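Local coordinates for protein chitooligosaccharide oxidase (Gibberella zeae, PDB 6Y0R) that oxidises the C1 hydroxyl of chitooligosaccharides to lactones with a covalently held FAD, reducing molecular oxygen to hydrogen peroxide, at residues M170-H175 with D279-I283; G258-A263 with I378-Y383. All coordinates share one frame. Numbering follows the deposited sequence.

In the fold
Both contacts lie at the seven-stranded antiparallel sheet: interaction 1 on strand 275-283, interaction 2 at the end of strand 371-378 and the loop after it. Their centres are about 11 Å apart. Interaction 1 joins the FAD-binding part of the chain to the sheet and lies near the FAD. Interaction 2 stays within the sheet domain, where the end of helix 247-260 meets that loop, farther from the centre of the chain. The first is mostly apolar and has one bridging water. The second has a direct backbone hydrogen bond, a three-way water and more exposed residues. Arg173 connects them: its NE lies 2.9 Å from Gly380 O, and its NH1 lies 2.9 Å from Pro262 O.

Interaction 1: residues M170-H175 with D279-I283; sequences MVARKH and DGAYI
This is an interdomain packing contact between a short helix of the FAD-binding domain and strand 275-283 of the antiparallel sheet in the other domain. It is partly buried, and the Met170 side chain is about 7 Å from the FAD. Met170 and Val171 form a turn, with Val171 at the N-cap of helix 172-175. In the first turn of that helix, His175 N donates to Val171 O at 3.0 Å. Residues 279-283 are extended, and the segments approach most closely at Met170 and Ala281, whose CA atoms are 5.6 Å apart. The CA-to-CB bonds of Ala281 and Ile283 point toward residues 170-175. That of Tyr282 points away, and its side chain packs on helix 286-300. Met170 CB meets Ala281 CB at 3.8 Å. With chi1 and chi2 both m, the Met170 side chain runs along the strand, so that its CE lies 3.7 Å from Asp279 OD2. That carboxylate is hydrogen-bonded to Gln268. Farther along, Ile283 (m, t) extends CD1 to Val171 CG1 at 3.9 Å and to Lys174 CG at 3.6 Å. The same Ile283 CD1 lies 4.4 Å from His175 NE2. No direct hydrogen bond crosses the contact. A water donates to Met170 O at 2.8 Å and to Ala281 O at 3.0 Å, although other acceptors compete for its protons. Between these two segments the link is therefore apolar packing and one water. Direct polar bonds of the helix go instead to strand 265-272 and the residues before it: Arg173 bonds Ile265 and Thr266, and Lys174 forms a salt bridge with Glu264.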
# COMPACT_ATOMS: atom_id res chain seq x y z
N MET A 170 -10.11 -4.27 -3.61
CA MET A 170 -11.21 -5.24 -3.80
C MET A 170 -11.49 -5.59 -5.27
O MET A 170 -12.38 -6.41 -5.46
CB MET A 170 -12.48 -4.65 -3.16
CG MET A 170 -12.31 -4.51 -1.66
SD MET A 170 -12.27 -6.17 -0.98
CE MET A 170 -11.43 -5.85 0.57
N VAL A 171 -10.83 -4.97 -6.25
CA VAL A 171 -10.92 -5.47 -7.64
C VAL A 171 -9.54 -5.80 -8.19
O VAL A 171 -9.39 -5.79 -9.43
CB VAL A 171 -11.69 -4.51 -8.56
CG1 VAL A 171 -13.16 -4.44 -8.12
CG2 VAL A 171 -11.07 -3.14 -8.68
N ALA A 172 -8.55 -6.07 -7.33
CA ALA A 172 -7.17 -6.33 -7.78
C ALA A 172 -7.13 -7.51 -8.77
O ALA A 172 -6.35 -7.47 -9.72
CB ALA A 172 -6.29 -6.60 -6.57
N ARG A 173 -7.85 -8.58 -8.50
CA ARG A 173 -7.66 -9.79 -9.33
C ARG A 173 -8.25 -9.51 -10.70
O ARG A 173 -7.79 -10.16 -11.65
CB ARG A 173 -8.25 -11.03 -8.69
CG ARG A 173 -7.53 -11.40 -7.40
CD ARG A 173 -7.97 -12.71 -6.79
NE ARG A 173 -7.54 -13.88 -7.56
CZ ARG A 173 -8.30 -14.56 -8.40
NH1 ARG A 173 -9.54 -14.19 -8.65
NH2 ARG A 173 -7.78 -15.63 -8.98
N LYS A 174 -9.17 -8.56 -10.85
CA LYS A 174 -9.68 -8.24 -12.21
C LYS A 174 -8.83 -7.18 -12.90
O LYS A 174 -8.60 -7.29 -14.13
CB LYS A 174 -11.13 -7.78 -12.13
CG LYS A 174 -11.77 -7.49 -13.47
CD LYS A 174 -11.98 -8.74 -14.30
CE LYS A 174 -12.53 -8.39 -15.67
NZ LYS A 174 -12.94 -9.62 -16.37
N HIS A 175 -8.39 -6.16 -12.19
CA HIS A 175 -7.80 -4.94 -12.82
C HIS A 175 -6.34 -4.72 -12.41
O HIS A 175 -5.70 -3.87 -13.01
CB HIS A 175 -8.65 -3.71 -12.53
CG HIS A 175 -9.98 -3.75 -13.20
ND1 HIS A 175 -10.11 -3.68 -14.58
CD2 HIS A 175 -11.23 -3.89 -12.70
CE1 HIS A 175 -11.42 -3.74 -14.88
NE2 HIS A 175 -12.12 -3.91 -13.75
N ASP A 279 -14.00 -12.00 3.72
CA ASP A 279 -14.68 -10.82 3.12
C ASP A 279 -14.12 -10.61 1.73
O ASP A 279 -12.96 -10.93 1.45
CB ASP A 279 -14.60 -9.56 3.96
CG ASP A 279 -13.25 -8.97 3.95
OD1 ASP A 279 -12.44 -9.43 4.79
OD2 ASP A 279 -13.05 -8.01 3.11
N GLY A 280 -14.95 -10.10 0.83
CA GLY A 280 -14.47 -9.88 -0.53
C GLY A 280 -15.45 -9.06 -1.34
O GLY A 280 -16.48 -8.61 -0.80
N ALA A 281 -15.13 -8.91 -2.61
CA ALA A 281 -16.00 -8.22 -3.58
C ALA A 281 -16.04 -9.01 -4.87
O ALA A 281 -15.06 -9.60 -5.27
CB ALA A 281 -15.54 -6.83 -3.86
N TYR A 282 -17.20 -8.95 -5.53
CA TYR A 282 -17.45 -9.71 -6.77
C TYR A 282 -18.00 -8.73 -7.82
O TYR A 282 -19.04 -8.09 -7.59
CB TYR A 282 -18.44 -10.83 -6.49
CG TYR A 282 -18.88 -11.58 -7.72
CD1 TYR A 282 -18.09 -12.59 -8.24
CD2 TYR A 282 -20.09 -11.31 -8.33
CE1 TYR A 282 -18.46 -13.31 -9.36
CE2 TYR A 282 -20.47 -12.02 -9.47
CZ TYR A 282 -19.67 -13.02 -9.97
OH TYR A 282 -20.04 -13.72 -11.09
N ILE A 283 -17.34 -8.62 -8.96
CA ILE A 283 -17.85 -7.74 -10.04
C ILE A 283 -19.01 -8.49 -10.70
O ILE A 283 -18.81 -9.47 -11.45
CB ILE A 283 -16.76 -7.35 -11.03
CG1 ILE A 283 -15.63 -6.61 -10.33
CG2 ILE A 283 -17.32 -6.48 -12.15
CD1 ILE A 283 -14.40 -6.58 -11.16
O HOH W 1 -13.81 -7.81 -7.38

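Interaction 2: residues G258-A263 with I378-Y383; sequences GKGMPA and ITGGTY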
# COMPACT_ATOMS: atom_id res chain seq x y z
N GLY A 258 -9.13 -20.20 -4.38
CA GLY A 258 -8.55 -18.96 -4.92
C GLY A 258 -7.74 -19.21 -6.17
O GLY A 258 -7.79 -18.35 -7.07
N LYS A 259 -7.00 -20.31 -6.23
CA LYS A 259 -6.14 -20.60 -7.42
C LYS A 259 -6.98 -20.62 -8.69
O LYS A 259 -6.52 -20.13 -9.73
CB LYS A 259 -5.42 -21.94 -7.31
CG LYS A 259 -4.40 -22.05 -6.21
CD LYS A 259 -3.68 -23.39 -6.34
CE LYS A 259 -2.45 -23.54 -5.48
NZ LYS A 259 -2.12 -24.98 -5.28
N GLY A 260 -8.18 -21.20 -8.64
CA GLY A 260 -8.94 -21.37 -9.88
C GLY A 260 -10.07 -20.37 -10.07
O GLY A 260 -10.70 -20.37 -11.14
N MET A 261 -10.33 -19.50 -9.11
CA MET A 261 -11.59 -18.73 -9.12
C MET A 261 -11.48 -17.62 -10.17
O MET A 261 -10.42 -17.06 -10.49
CB MET A 261 -11.91 -18.16 -7.75
CG MET A 261 -11.05 -16.97 -7.38
SD MET A 261 -11.36 -16.64 -5.58
CE MET A 261 -10.21 -15.30 -5.29
N PRO A 262 -12.62 -17.19 -10.75
CA PRO A 262 -12.61 -16.15 -11.75
C PRO A 262 -12.04 -14.82 -11.25
O PRO A 262 -12.11 -14.55 -10.03
CB PRO A 262 -14.08 -15.96 -12.15
CG PRO A 262 -14.75 -17.25 -11.71
CD PRO A 262 -13.97 -17.71 -10.49
N ALA A 263 -11.56 -14.02 -12.19
CA ALA A 263 -10.93 -12.71 -11.95
C ALA A 263 -11.93 -11.77 -11.24
O ALA A 263 -11.47 -10.85 -10.55
CB ALA A 263 -10.46 -12.11 -13.26
N ILE A 378 -5.98 -13.43 -1.25
CA ILE A 378 -5.59 -14.18 -2.48
C ILE A 378 -5.21 -13.14 -3.52
O ILE A 378 -6.10 -12.36 -3.96
CB ILE A 378 -6.74 -15.11 -2.96
CG1 ILE A 378 -7.13 -16.09 -1.86
CG2 ILE A 378 -6.27 -15.80 -4.23
CD1 ILE A 378 -8.56 -16.56 -1.91
N THR A 379 -3.92 -12.96 -3.81
CA THR A 379 -3.47 -12.03 -4.87
C THR A 379 -3.36 -12.75 -6.21
O THR A 379 -3.44 -12.07 -7.22
CB THR A 379 -2.10 -11.41 -4.54
OG1 THR A 379 -1.10 -12.42 -4.48
CG2 THR A 379 -2.13 -10.67 -3.23
N GLY A 380 -3.10 -14.06 -6.21
CA GLY A 380 -2.77 -14.79 -7.46
C GLY A 380 -3.90 -15.68 -7.96
O GLY A 380 -5.10 -15.42 -7.71
N GLY A 381 -3.48 -16.74 -8.66
CA GLY A 381 -4.37 -17.71 -9.29
C GLY A 381 -4.35 -17.52 -10.80
O GLY A 381 -3.90 -16.47 -11.28
N THR A 382 -4.83 -18.53 -11.49
CA THR A 382 -4.80 -18.59 -12.96
C THR A 382 -5.26 -17.27 -13.59
O THR A 382 -4.57 -16.79 -14.53
CB THR A 382 -5.70 -19.73 -13.42
OG1 THR A 382 -5.27 -20.93 -12.78
CG2 THR A 382 -5.65 -19.89 -14.93
N TYR A 383 -6.39 -16.72 -13.14
CA TYR A 383 -7.05 -15.57 -13.80
C TYR A 383 -6.69 -14.22 -13.17
O TYR A 383 -7.16 -13.21 -13.67
CB TYR A 383 -8.56 -15.78 -13.86
CG TYR A 383 -8.91 -17.00 -14.67
CD1 TYR A 383 -8.70 -17.03 -16.03
CD2 TYR A 383 -9.38 -18.13 -14.06
CE1 TYR A 383 -8.98 -18.17 -16.76
CE2 TYR A 383 -9.71 -19.27 -14.78
CZ TYR A 383 -9.46 -19.30 -16.14
OH TYR A 383 -9.75 -20.45 -16.87
O HOH W 2 -7.86 -17.94 -10.88
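Tyr383 has the largest buried area in this contact. Its CA-to-CB bond points toward residues 258-263, where the chain leaves helix 247-260. Gly260 O and Met261 O lie at the ring edge, near the ring plane, each 3.9 Å from Tyr383 CD2. The base of the side chain also packs on Ala263, with Tyr383 CB 4.2 Å from Ala263 CB. Ile378 is next in area. It ends strand 371-378 and sends CD1 to Gly258 CA at 3.8 Å and to Met261 CE at 4.0 Å. Gly258 suits this fit, because a CB there would clash with the Ile378 methyl. The CB of Met261 points away from the loop, but with chi1 p and the rest extended its methyl CE reaches Ile378 CD1. Both side chains also touch Met267 on strand 265-272. The contact thus packs a helix end and its connection to strand 265-272 against the loop that leaves the adjacent antiparallel strand 371-378. Between Ile378 and Tyr383 the link is polar. Lys259 O accepts a hydrogen bond from Thr382 N at 2.9 Å and a weak one from Thr382 OG1 at 3.4 Å. A water donates to Lys259 O at 2.8 Å and to Met261 O at 2.7 Å, and accepts from Tyr383 N at 3.0 Å. Gly381 lets the segments come this close: its CA is 3.9 Å from Lys259 CA. A CB at Gly381 would strike the carbonyl oxygens of Gly258 and Lys259, and its backbone angles by themselves call for glycine. Arg173, from interaction 1, hydrogen-bonds both segments, NH1 to Pro262 O and NE to Gly380 O.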